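Local coordinates for botulinum neurotoxin type G (Clostridium botulinum, PDB 3MPP), which attaches the toxin to the surface of nerve cells through its receptor-binding domain, so that the protease light chain can be delivered into the cytosol, at residues A[37-43]-A[194-200]; A[73-77]-A[426-430]; A[331-337]-A[396-402]. The protein carries 4 engineered substitutions. All coordinates share one frame; numbering follows the deposited sequence. Where two conformers were deposited one is given.

Contact 1 of 3, residues A[37-43]-A[194-200]; sequences NGQFKLN and KFVWIKD
Lys-41 lays its aliphatic chain across the indole of Trp-197: CB sits squarely over the six-membered ring, 3.5 Å from its centroid, and CD continues over the rim, 3.5 Å from CZ2. With CG anti to the backbone N (chi1 -175°) and every later torsion extended, the chain runs on past the indole to the next aromatic on that face, where CE rests 3.5 Å from CG of Phe-195. The ammonium lies beyond, NZ being 4.6 Å from the centroid of the Phe-195 ring and only 12° off its normal, a cation-pi contact. A long lysine suits this place because its methylenes can cover two rings while its charge reaches further, to a salt bridge with Glu-427. Gln-39, on the same face, brings CB within 4.0 Å of CE3 of Trp-197, and its amide turns away to Asn-33 and Asn-232.

The other face is apolar. Phe-40 and Ile-198 extend together from neighbouring strands; CB of Ile-198 stands over one face of the phenyl ring toward its rim, and CG2 touches CZ at 3.6 Å. Leu-42 meets the same isoleucine methyl to methyl. Paired backbone bonds hold Phe-40 to Ile-198 and Leu-42 to Val-196, the nearly straight one from Phe-40 N to Ile-198 O measuring 2.9 Å. Beyond the last pairs, ND2 of Asn-37, a poorly ordered residue, donates a bent bond of 3.2 Å to Asp-200 OD1.

The two strands run antiparallel within the N-terminal half of the receptor-binding domain, with strand 30-33 flanking 39-43 and strand 67-74 flanking 195-204. Leu-42 and Val-196 face strand 181-187 of the second sheet, and Trp-197 packs on Trp-143.

Contact 2 of 3, residues A[73-77]-A[426-430]; sequences VRTPK and DEGWT
The close-packed part of this contact is the run of Lys-77 over Trp-429. CD of the lysine stands above the six-membered ring of the indole, 3.6 Å from its centroid and 11° off the normal of that ring, with CE3 its nearest atom. CG lies anti to the backbone N (chi1 -176°), which carries the methylenes out along the ring before a bend at chi4 (-66°) lifts the ammonium away, NZ being 5.9 Å from the centroid, at most a weak cation-pi attraction. The backbone N of Lys-77 donates to Gly-428 O at 2.9 Å, in the carbonyl plane. Gly-428, with no side chain, leaves room for Pro-76, whose CB comes within 3.9 Å of its CA, and for Asp-426 OD2 folding back on the turn.

Arg-74 fixes the other end. Its NH2 forms a salt bridge with Asp-426 OD2 at 2.9 Å, reaching the oxygen from one face of the carboxylate plane, while Gly-428 N donates from the opposite face. Asn-141 adds a further bond to OD2, and its carbonyl oxygen accepts from Arg-74 NH2. So many donors should stabilise the negative charge of Asp-426.

The polar end of Lys-77 is joined to Thr-430 more loosely, through water. NZ donates to two waters: one also accepts from Thr-430 N, while the other gives a proton to Thr-430 O at 2.6 Å. Asn-80 is a further partner of NZ, and Thr-430 itself is exposed.

Asp-426 to Trp-429 forms a type I beta turn, and the Gly-428 N to Asp-426 OD2 bond makes it an Asx turn as well; this turn of the C-terminal trefoil subdomain docks on a strand end of the N-terminal jelly-roll subdomain.

Contact 3 of 3, residues A[331-337]-A[396-402]; sequences IQTQLFL and YFCISQW
Leu-335 reaches across to three consecutive residues of strand 394-400. Its CB lies 3.8 Å from Phe-397 O, the same carbonyl oxygen that accepts from Leu-335 N at 3.1 Å. Next along the chain, set beside the backbone N by chi1 of -69°, Leu-335 CG rests 3.7 Å from Cys-398 C. There the chain forks. CD1 drops over the centre of the Phe-397 ring, 3.5 Å from the centroid and 5° off the normal, while CD2 turns to the side chain of Ile-399, 3.9 Å from its CB. Leucine fits because its branch serves an aromatic face and an aliphatic side chain at once; CD2 of Leu-337 then meets the edge of the same phenyl ring.

This pairing of strands 332-339 and 394-400 belongs to the beta-trefoil of the C-terminal subdomain, in which Phe-377 and Trp-420 also meet Phe-397. Two backbone bonds join Thr-333 and Ile-399, and a third runs from Gln-401 N to Ile-331 O. A water donates to the carbonyl oxygens of both Leu-335 and Phe-397.

On another side, the bent chain of Gln-334 brings NE2 over one face of the Tyr-396 ring, 3.5 Å from CD2, with amide and ring nearly perpendicular.

The strand ends in the inferred ganglioside-binding motif, which begins at Ser-400 and runs through Gln-401 and Trp-402, the last being the inferred binding site. Ser-400 OG accepts from Trp-402 N at 3.0 Å, an ST turn, and shares a water with Gln-332 OE1; NE2 of the same amide donates to the backbone O of Lys-381. CG2 of Ile-331 packs loosely against CB of the exposed Trp-402.

Contacts 1 and 2 adjoin, with centres about 12 Å apart, and both reach one sheet of the N-terminal subdomain, contact 2 through segment 73-77; strands 195-204 and 67-74 are neighbours in it. Glu-427 of contact 2 pairs with Lys-41 of contact 1, so the turn 426-430 of the C-terminal subdomain touches both 73-77 and strand 39-43. Along the chain their segments alternate, 37-43, 73-77, 194-200 and 426-430, and contact 3 falls between the last two. It lies wholly in the C-terminal trefoil, its centre about 40 Å from that of contact 1 and 33 Å from that of contact 2. The inferred ganglioside-binding motif is thus remote from the seam between the subdomains, which contact 2 bridges.

Contact 1 of 3, residues A[37-43]-A[194-200]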
loop_
_atom_site.group_PDB
_atom_site.type_symbol
_atom_site.label_atom_id
_atom_site.label_comp_id
_atom_site.label_asym_id
_atom_site.label_seq_id
_atom_site.Cartn_x
_atom_site.Cartn_y
_atom_site.Cartn_z
ATOM N N ASN A 37 6.657 -8.199 10.519
ATOM C CA ASN A 37 7.017 -8.398 11.918
ATOM C C ASN A 37 6.527 -7.422 12.984
ATOM O O ASN A 37 7.350 -6.910 13.736
ATOM C CB ASN A 37 8.540 -8.498 12.039
ATOM C CG ASN A 37 9.230 -7.185 11.729
ATOM O OD1 ASN A 37 10.309 -6.898 12.246
ATOM N ND2 ASN A 37 8.598 -6.373 10.888
ATOM N N GLY A 38 5.231 -7.145 13.092
ATOM C CA GLY A 38 4.188 -7.508 12.154
ATOM C C GLY A 38 3.344 -6.235 12.012
ATOM O O GLY A 38 3.882 -5.186 11.674
ATOM N N GLN A 39 2.040 -6.299 12.270
ATOM C CA GLN A 39 1.187 -5.112 12.131
ATOM C C GLN A 39 0.208 -4.987 13.280
ATOM O O GLN A 39 -0.263 -5.994 13.781
ATOM C CB GLN A 39 0.393 -5.168 10.822
ATOM C CG GLN A 39 1.241 -5.440 9.580
ATOM C CD GLN A 39 0.382 -5.530 8.312
ATOM O OE1 GLN A 39 -0.860 -5.516 8.375
ATOM N NE2 GLN A 39 1.038 -5.620 7.162
ATOM N N PHE A 40 -0.113 -3.758 13.696
ATOM C CA PHE A 40 -1.183 -3.585 14.681
ATOM C C PHE A 40 -2.204 -2.510 14.330
ATOM O O PHE A 40 -1.892 -1.525 13.671
ATOM C CB PHE A 40 -0.660 -3.400 16.130
ATOM C CG PHE A 40 0.081 -2.117 16.370
ATOM C CD1 PHE A 40 -0.602 -0.954 16.703
ATOM C CD2 PHE A 40 1.469 -2.084 16.321
ATOM C CE1 PHE A 40 0.079 0.228 16.955
ATOM C CE2 PHE A 40 2.162 -0.902 16.563
ATOM C CZ PHE A 40 1.461 0.262 16.891
ATOM N N LYS A 41 -3.425 -2.724 14.803
ATOM C CA LYS A 41 -4.549 -1.849 14.519
ATOM C C LYS A 41 -5.039 -1.199 15.816
ATOM O O LYS A 41 -5.391 -1.888 16.777
ATOM C CB LYS A 41 -5.674 -2.677 13.894
ATOM C CG LYS A 41 -6.905 -1.901 13.425
ATOM C CD LYS A 41 -7.942 -2.939 12.939
ATOM C CE LYS A 41 -9.243 -2.351 12.463
ATOM N NZ LYS A 41 -10.151 -3.462 12.026
ATOM N N LEU A 42 -5.058 0.126 15.830
ATOM C CA LEU A 42 -5.669 0.892 16.918
ATOM C C LEU A 42 -7.102 1.251 16.556
ATOM O O LEU A 42 -7.347 1.877 15.525
ATOM C CB LEU A 42 -4.876 2.174 17.168
ATOM C CG LEU A 42 -3.387 2.024 17.503
ATOM C CD1 LEU A 42 -2.717 3.378 17.617
ATOM C CD2 LEU A 42 -3.218 1.226 18.796
ATOM N N ASN A 43 -8.038 0.849 17.413
ATOM C CA ASN A 43 -9.450 1.205 17.295
ATOM C C ASN A 43 -9.731 2.412 18.184
ATOM O O ASN A 43 -8.856 2.847 18.938
ATOM C CB ASN A 43 -10.333 0.025 17.731
ATOM C CG ASN A 43 -10.108 -1.231 16.885
ATOM O OD1 ASN A 43 -9.862 -2.326 17.408
ATOM N ND2 ASN A 43 -10.188 -1.076 15.579
ATOM N N LYS A 194 -13.432 4.743 13.735
ATOM C CA LYS A 194 -12.082 5.009 13.223
ATOM C C LYS A 194 -11.080 3.947 13.658
ATOM O O LYS A 194 -11.163 3.401 14.766
ATOM C CB LYS A 194 -11.576 6.400 13.657
ATOM C CG LYS A 194 -10.254 6.833 12.972
ATOM C CD LYS A 194 -10.441 7.026 11.453
ATOM C CE LYS A 194 -11.204 8.320 11.139
ATOM N NZ LYS A 194 -11.609 8.406 9.688
ATOM N N PHE A 195 -10.134 3.645 12.775
ATOM C CA PHE A 195 -9.007 2.810 13.153
ATOM C C PHE A 195 -7.798 3.273 12.368
ATOM O O PHE A 195 -7.938 4.010 11.393
ATOM C CB PHE A 195 -9.294 1.322 12.899
ATOM C CG PHE A 195 -9.567 0.993 11.453
ATOM C CD1 PHE A 195 -8.524 0.694 10.586
ATOM C CD2 PHE A 195 -10.868 1.008 10.956
ATOM C CE1 PHE A 195 -8.771 0.402 9.241
ATOM C CE2 PHE A 195 -11.120 0.722 9.625
ATOM C CZ PHE A 195 -10.063 0.416 8.762
ATOM N N VAL A 196 -6.617 2.868 12.823
ATOM C CA VAL A 196 -5.373 3.169 12.139
ATOM C C VAL A 196 -4.501 1.932 12.220
ATOM O O VAL A 196 -4.405 1.323 13.288
ATOM C CB VAL A 196 -4.597 4.332 12.833
ATOM C CG1 VAL A 196 -3.431 4.766 11.966
ATOM C CG2 VAL A 196 -5.514 5.509 13.125
ATOM N N TRP A 197 -3.866 1.554 11.110
ATOM C CA TRP A 197 -2.907 0.442 11.127
ATOM C C TRP A 197 -1.493 1.013 11.185
ATOM O O TRP A 197 -1.188 2.003 10.514
ATOM C CB TRP A 197 -3.045 -0.455 9.873
ATOM C CG TRP A 197 -4.186 -1.440 9.918
ATOM C CD1 TRP A 197 -5.447 -1.276 9.399
ATOM C CD2 TRP A 197 -4.157 -2.754 10.494
ATOM N NE1 TRP A 197 -6.204 -2.411 9.630
ATOM C CE2 TRP A 197 -5.431 -3.332 10.291
ATOM C CE3 TRP A 197 -3.171 -3.496 11.176
ATOM C CZ2 TRP A 197 -5.750 -4.612 10.753
ATOM C CZ3 TRP A 197 -3.483 -4.764 11.623
ATOM C CH2 TRP A 197 -4.766 -5.315 11.409
ATOM N N ILE A 198 -0.629 0.368 11.967
ATOM C CA ILE A 198 0.770 0.774 12.087
ATOM C C ILE A 198 1.686 -0.452 11.979
ATOM O O ILE A 198 1.334 -1.534 12.448
ATOM C CB ILE A 198 1.019 1.481 13.440
ATOM C CG1 ILE A 198 0.314 2.841 13.463
ATOM C CG2 ILE A 198 2.520 1.645 13.699
ATOM C CD1 ILE A 198 0.155 3.422 14.842
ATOM N N LYS A 199 2.850 -0.284 11.356
ATOM C CA LYS A 199 3.844 -1.342 11.302
ATOM C C LYS A 199 5.232 -0.721 11.288
ATOM O O LYS A 199 5.384 0.464 11.001
ATOM C CB LYS A 199 3.653 -2.223 10.053
ATOM C CG LYS A 199 4.047 -1.552 8.740
ATOM C CD LYS A 199 3.975 -2.548 7.570
ATOM C CE LYS A 199 4.082 -1.856 6.220
ATOM N NZ LYS A 199 4.270 -2.840 5.088
ATOM N N ASP A 200 6.232 -1.534 11.611
ATOM C CA ASP A 200 7.631 -1.124 11.559
ATOM C C ASP A 200 7.903 0.161 12.324
ATOM O O ASP A 200 8.554 1.056 11.794
ATOM C CB ASP A 200 8.076 -0.940 10.102
ATOM C CG ASP A 200 8.033 -2.229 9.310
ATOM O OD1 ASP A 200 8.187 -3.312 9.913
ATOM O OD2 ASP A 200 7.853 -2.158 8.077
HETATM O O HOH W 1 6.017 -4.264 12.352
#

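Contact 2 of 3, residues A[73-77]-A[426-430]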
loop_
_atom_site.group_PDB
_atom_site.type_symbol
_atom_site.label_atom_id
_atom_site.label_comp_id
_atom_site.label_asym_id
_atom_site.label_seq_id
_atom_site.Cartn_x
_atom_site.Cartn_y
_atom_site.Cartn_z
ATOM N N VAL A 73 2.084 3.612 8.055
ATOM C CA VAL A 73 0.720 3.778 8.531
ATOM C C VAL A 73 -0.273 3.429 7.415
ATOM O O VAL A 73 0.028 3.616 6.235
ATOM C CB VAL A 73 0.488 5.230 9.036
ATOM C CG1 VAL A 73 0.632 6.230 7.893
ATOM C CG2 VAL A 73 -0.866 5.370 9.711
ATOM N N ARG A 74 -1.439 2.901 7.795
ATOM C CA ARG A 74 -2.542 2.664 6.858
ATOM C C ARG A 74 -3.793 3.249 7.466
ATOM O O ARG A 74 -4.245 2.777 8.503
ATOM C CB ARG A 74 -2.816 1.169 6.682
ATOM C CG ARG A 74 -2.165 0.488 5.533
ATOM C CD ARG A 74 -2.839 -0.864 5.317
ATOM N NE ARG A 74 -4.028 -0.684 4.519
ATOM C CZ ARG A 74 -5.037 -1.543 4.418
ATOM N NH1 ARG A 74 -5.063 -2.694 5.080
ATOM N NH2 ARG A 74 -6.038 -1.221 3.636
ATOM N N THR A 75 -4.361 4.264 6.834
ATOM C CA THR A 75 -5.556 4.891 7.371
ATOM C C THR A 75 -6.699 4.774 6.361
ATOM O O THR A 75 -6.487 4.924 5.162
ATOM C CB THR A 75 -5.276 6.381 7.744
ATOM O OG1 THR A 75 -6.498 7.054 8.035
ATOM C CG2 THR A 75 -4.579 7.100 6.615
ATOM N N PRO A 76 -7.915 4.528 6.852
ATOM C CA PRO A 76 -9.062 4.241 5.981
ATOM C C PRO A 76 -9.532 5.448 5.180
ATOM O O PRO A 76 -9.395 6.582 5.619
ATOM C CB PRO A 76 -10.165 3.811 6.950
ATOM C CG PRO A 76 -9.678 4.153 8.333
ATOM C CD PRO A 76 -8.261 4.559 8.288
ATOM N N LYS A 77 -10.095 5.180 4.008
ATOM C CA LYS A 77 -10.735 6.208 3.198
ATOM C C LYS A 77 -11.792 6.931 4.031
ATOM O O LYS A 77 -12.440 6.334 4.880
ATOM C CB LYS A 77 -11.428 5.559 1.997
ATOM C CG LYS A 77 -12.057 6.532 1.016
ATOM C CD LYS A 77 -12.808 5.747 -0.092
ATOM C CE LYS A 77 -13.912 6.599 -0.710
ATOM N NZ LYS A 77 -15.007 6.895 0.277
ATOM N N ASP A 426 -11.541 -4.313 0.757
ATOM C CA ASP A 426 -10.907 -4.037 2.043
ATOM C C ASP A 426 -11.864 -3.169 2.848
ATOM O O ASP A 426 -12.540 -2.320 2.275
ATOM C CB ASP A 426 -9.578 -3.296 1.815
ATOM C CG ASP A 426 -8.813 -3.046 3.101
ATOM O OD1 ASP A 426 -8.123 -3.971 3.592
ATOM O OD2 ASP A 426 -8.881 -1.912 3.614
ATOM N N GLU A 427 -11.916 -3.364 4.165
ATOM C CA GLU A 427 -12.838 -2.587 5.003
ATOM C C GLU A 427 -12.566 -1.098 4.991
ATOM O O GLU A 427 -13.469 -0.307 5.260
ATOM C CB GLU A 427 -12.850 -3.091 6.462
ATOM C CG GLU A 427 -11.578 -2.813 7.227
ATOM C CD GLU A 427 -11.727 -3.078 8.723
ATOM O OE1 GLU A 427 -12.870 -3.160 9.209
ATOM O OE2 GLU A 427 -10.701 -3.199 9.414
ATOM N N GLY A 428 -11.318 -0.710 4.707
ATOM C CA GLY A 428 -10.951 0.692 4.702
ATOM C C GLY A 428 -11.284 1.393 3.394
ATOM O O GLY A 428 -10.938 2.555 3.215
ATOM N N TRP A 429 -11.932 0.683 2.476
ATOM C CA TRP A 429 -12.337 1.268 1.184
ATOM C C TRP A 429 -13.690 0.691 0.765
ATOM O O TRP A 429 -13.768 -0.443 0.303
ATOM C CB TRP A 429 -11.307 0.972 0.084
ATOM C CG TRP A 429 -11.598 1.726 -1.222
ATOM C CD1 TRP A 429 -12.538 1.406 -2.164
ATOM C CD2 TRP A 429 -10.980 2.949 -1.670
ATOM N NE1 TRP A 429 -12.534 2.344 -3.185
ATOM C CE2 TRP A 429 -11.586 3.300 -2.903
ATOM C CE3 TRP A 429 -9.956 3.762 -1.166
ATOM C CZ2 TRP A 429 -11.202 4.426 -3.632
ATOM C CZ3 TRP A 429 -9.575 4.891 -1.890
ATOM C CH2 TRP A 429 -10.197 5.209 -3.114
ATOM N N THR A 430 -14.755 1.463 0.913
ATOM C CA THR A 430 -16.082 0.944 0.576
ATOM C C THR A 430 -16.649 1.699 -0.618
ATOM O O THR A 430 -16.370 2.877 -0.794
ATOM C CB THR A 430 -17.061 1.100 1.743
ATOM O OG1 THR A 430 -17.247 2.500 2.013
ATOM C CG2 THR A 430 -16.521 0.412 2.981
HETATM O O HOH W 2 -15.212 4.277 1.966
HETATM O O HOH W 3 -17.349 5.232 -0.727
#

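Contact 3 of 3, residues A[331-337]-A[396-402]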
loop_
_atom_site.group_PDB
_atom_site.type_symbol
_atom_site.label_atom_id
_atom_site.label_comp_id
_atom_site.label_asym_id
_atom_site.label_seq_id
_atom_site.Cartn_x
_atom_site.Cartn_y
_atom_site.Cartn_z
ATOM N N ILE A 331 3.081 -10.073 -32.752
ATOM C CA ILE A 331 3.737 -9.389 -31.649
ATOM C C ILE A 331 2.850 -9.411 -30.404
ATOM O O ILE A 331 3.309 -9.725 -29.295
ATOM C CB ILE A 331 4.048 -7.905 -32.026
ATOM C CG1 ILE A 331 5.129 -7.836 -33.104
ATOM C CG2 ILE A 331 4.483 -7.115 -30.823
ATOM C CD1 ILE A 331 5.223 -6.487 -33.764
ATOM N N GLN A 332 1.580 -9.067 -30.587
ATOM C CA GLN A 332 0.636 -9.030 -29.469
ATOM C C GLN A 332 -0.586 -9.884 -29.791
ATOM O O GLN A 332 -1.015 -9.983 -30.949
ATOM C CB GLN A 332 0.201 -7.585 -29.176
ATOM C CG GLN A 332 -0.406 -6.879 -30.400
ATOM C CD GLN A 332 -0.971 -5.510 -30.061
ATOM O OE1 GLN A 332 -0.642 -4.925 -29.028
ATOM N NE2 GLN A 332 -1.823 -4.992 -30.932
ATOM N N THR A 333 -1.146 -10.521 -28.773
ATOM C CA THR A 333 -2.357 -11.306 -28.976
ATOM C C THR A 333 -3.311 -11.081 -27.820
ATOM O O THR A 333 -2.887 -10.901 -26.671
ATOM C CB THR A 333 -2.052 -12.816 -29.117
ATOM O OG1 THR A 333 -1.054 -13.012 -30.124
ATOM C CG2 THR A 333 -3.304 -13.593 -29.488
ATOM N N GLN A 334 -4.600 -11.072 -28.136
ATOM C CA GLN A 334 -5.635 -10.917 -27.122
ATOM C C GLN A 334 -5.634 -12.146 -26.235
ATOM O O GLN A 334 -5.488 -13.268 -26.728
ATOM C CB GLN A 334 -6.997 -10.730 -27.801
ATOM C CG GLN A 334 -7.160 -9.336 -28.394
ATOM C CD GLN A 334 -7.811 -9.346 -29.769
ATOM O OE1 GLN A 334 -7.479 -10.162 -30.617
ATOM N NE2 GLN A 334 -8.732 -8.424 -29.988
ATOM N N LEU A 335 -5.758 -11.943 -24.924
ATOM C CA LEU A 335 -5.876 -13.079 -24.004
ATOM C C LEU A 335 -7.252 -13.702 -24.164
ATOM O O LEU A 335 -8.230 -12.993 -24.414
ATOM C CB LEU A 335 -5.656 -12.637 -22.540
ATOM C CG LEU A 335 -4.208 -12.224 -22.251
ATOM C CD1 LEU A 335 -4.036 -11.660 -20.835
ATOM C CD2 LEU A 335 -3.288 -13.438 -22.473
ATOM N N PHE A 336 -7.311 -15.026 -24.015
ATOM C CA PHE A 336 -8.524 -15.819 -24.217
ATOM C C PHE A 336 -9.121 -16.139 -22.851
ATOM O O PHE A 336 -8.516 -16.862 -22.067
ATOM C CB PHE A 336 -8.138 -17.108 -24.961
ATOM C CG PHE A 336 -9.288 -18.085 -25.202
ATOM C CD1 PHE A 336 -10.512 -17.656 -25.722
ATOM C CD2 PHE A 336 -9.110 -19.445 -24.963
ATOM C CE1 PHE A 336 -11.553 -18.569 -25.957
ATOM C CE2 PHE A 336 -10.144 -20.371 -25.203
ATOM C CZ PHE A 336 -11.361 -19.935 -25.700
ATOM N N LEU A 337 -10.284 -15.568 -22.538
ATOM C CA LEU A 337 -10.880 -15.782 -21.219
ATOM C C LEU A 337 -11.956 -16.829 -21.441
ATOM O O LEU A 337 -12.946 -16.553 -22.127
ATOM C CB LEU A 337 -11.469 -14.469 -20.643
ATOM C CG LEU A 337 -10.546 -13.246 -20.674
ATOM C CD1 LEU A 337 -11.189 -11.990 -20.030
ATOM C CD2 LEU A 337 -9.200 -13.571 -20.022
ATOM N N TYR A 396 -7.474 -4.020 -25.647
ATOM C CA TYR A 396 -7.782 -5.335 -25.087
ATOM C C TYR A 396 -6.708 -5.806 -24.117
ATOM O O TYR A 396 -5.527 -5.507 -24.303
ATOM C CB TYR A 396 -7.909 -6.381 -26.198
ATOM C CG TYR A 396 -9.145 -6.220 -27.040
ATOM C CD1 TYR A 396 -10.341 -6.821 -26.670
ATOM C CD2 TYR A 396 -9.121 -5.464 -28.203
ATOM C CE1 TYR A 396 -11.483 -6.680 -27.438
ATOM C CE2 TYR A 396 -10.259 -5.321 -28.985
ATOM C CZ TYR A 396 -11.435 -5.928 -28.591
ATOM O OH TYR A 396 -12.569 -5.785 -29.352
ATOM N N PHE A 397 -7.150 -6.524 -23.084
ATOM C CA PHE A 397 -6.295 -7.324 -22.202
ATOM C C PHE A 397 -5.538 -8.291 -23.110
ATOM O O PHE A 397 -6.151 -9.111 -23.784
ATOM C CB PHE A 397 -7.229 -8.089 -21.248
ATOM C CG PHE A 397 -6.545 -8.769 -20.066
ATOM C CD1 PHE A 397 -5.386 -8.255 -19.491
ATOM C CD2 PHE A 397 -7.132 -9.906 -19.493
ATOM C CE1 PHE A 397 -4.795 -8.890 -18.379
ATOM C CE2 PHE A 397 -6.556 -10.539 -18.389
ATOM C CZ PHE A 397 -5.393 -10.023 -17.826
ATOM N N CYS A 398 -4.208 -8.186 -23.157
ATOM C CA CYS A 398 -3.444 -8.964 -24.122
ATOM C C CYS A 398 -2.131 -9.434 -23.517
ATOM O O CYS A 398 -1.787 -9.066 -22.397
ATOM C CB CYS A 398 -3.139 -8.115 -25.372
ATOM S SG CYS A 398 -1.918 -6.813 -25.066
ATOM N N ILE A 399 -1.411 -10.258 -24.269
ATOM C CA ILE A 399 -0.017 -10.563 -23.967
ATOM C C ILE A 399 0.810 -10.050 -25.142
ATOM O O ILE A 399 0.390 -10.201 -26.297
ATOM C CB ILE A 399 0.198 -12.083 -23.716
ATOM C CG1 ILE A 399 1.656 -12.372 -23.324
ATOM C CG2 ILE A 399 -0.224 -12.909 -24.925
ATOM C CD1 ILE A 399 1.875 -13.763 -22.697
ATOM N N SER A 400 1.954 -9.412 -24.863
ATOM C CA SER A 400 2.766 -8.833 -25.934
ATOM C C SER A 400 4.276 -8.954 -25.705
ATOM O O SER A 400 4.760 -8.772 -24.591
ATOM C CB SER A 400 2.388 -7.363 -26.133
ATOM O OG SER A 400 3.148 -6.790 -27.172
ATOM N N GLN A 401 5.005 -9.288 -26.768
ATOM C CA GLN A 401 6.462 -9.259 -26.760
ATOM C C GLN A 401 7.015 -7.828 -26.710
ATOM O O GLN A 401 8.198 -7.633 -26.460
ATOM C CB GLN A 401 7.006 -9.933 -28.028
ATOM C CG GLN A 401 6.401 -11.278 -28.342
ATOM C CD GLN A 401 7.103 -12.424 -27.641
ATOM O OE1 GLN A 401 7.300 -13.492 -28.224
ATOM N NE2 GLN A 401 7.481 -12.213 -26.386
ATOM N N TRP A 402 6.169 -6.835 -26.985
ATOM C CA TRP A 402 6.590 -5.430 -26.965
ATOM C C TRP A 402 7.156 -5.044 -25.600
ATOM O O TRP A 402 8.109 -4.263 -25.500
ATOM C CB TRP A 402 5.402 -4.534 -27.326
ATOM C CG TRP A 402 5.496 -3.093 -26.879
ATOM C CD1 TRP A 402 4.775 -2.501 -25.885
ATOM C CD2 TRP A 402 6.347 -2.064 -27.421
ATOM N NE1 TRP A 402 5.120 -1.177 -25.769
ATOM C CE2 TRP A 402 6.084 -0.885 -26.700
ATOM C CE3 TRP A 402 7.297 -2.029 -28.447
ATOM C CZ2 TRP A 402 6.739 0.320 -26.970
ATOM C CZ3 TRP A 402 7.954 -0.827 -28.707
ATOM C CH2 TRP A 402 7.665 0.324 -27.981
HETATM O O HOH W 4 1.838 -4.361 -27.917
HETATM O O HOH W 5 -8.575 -10.404 -23.771
#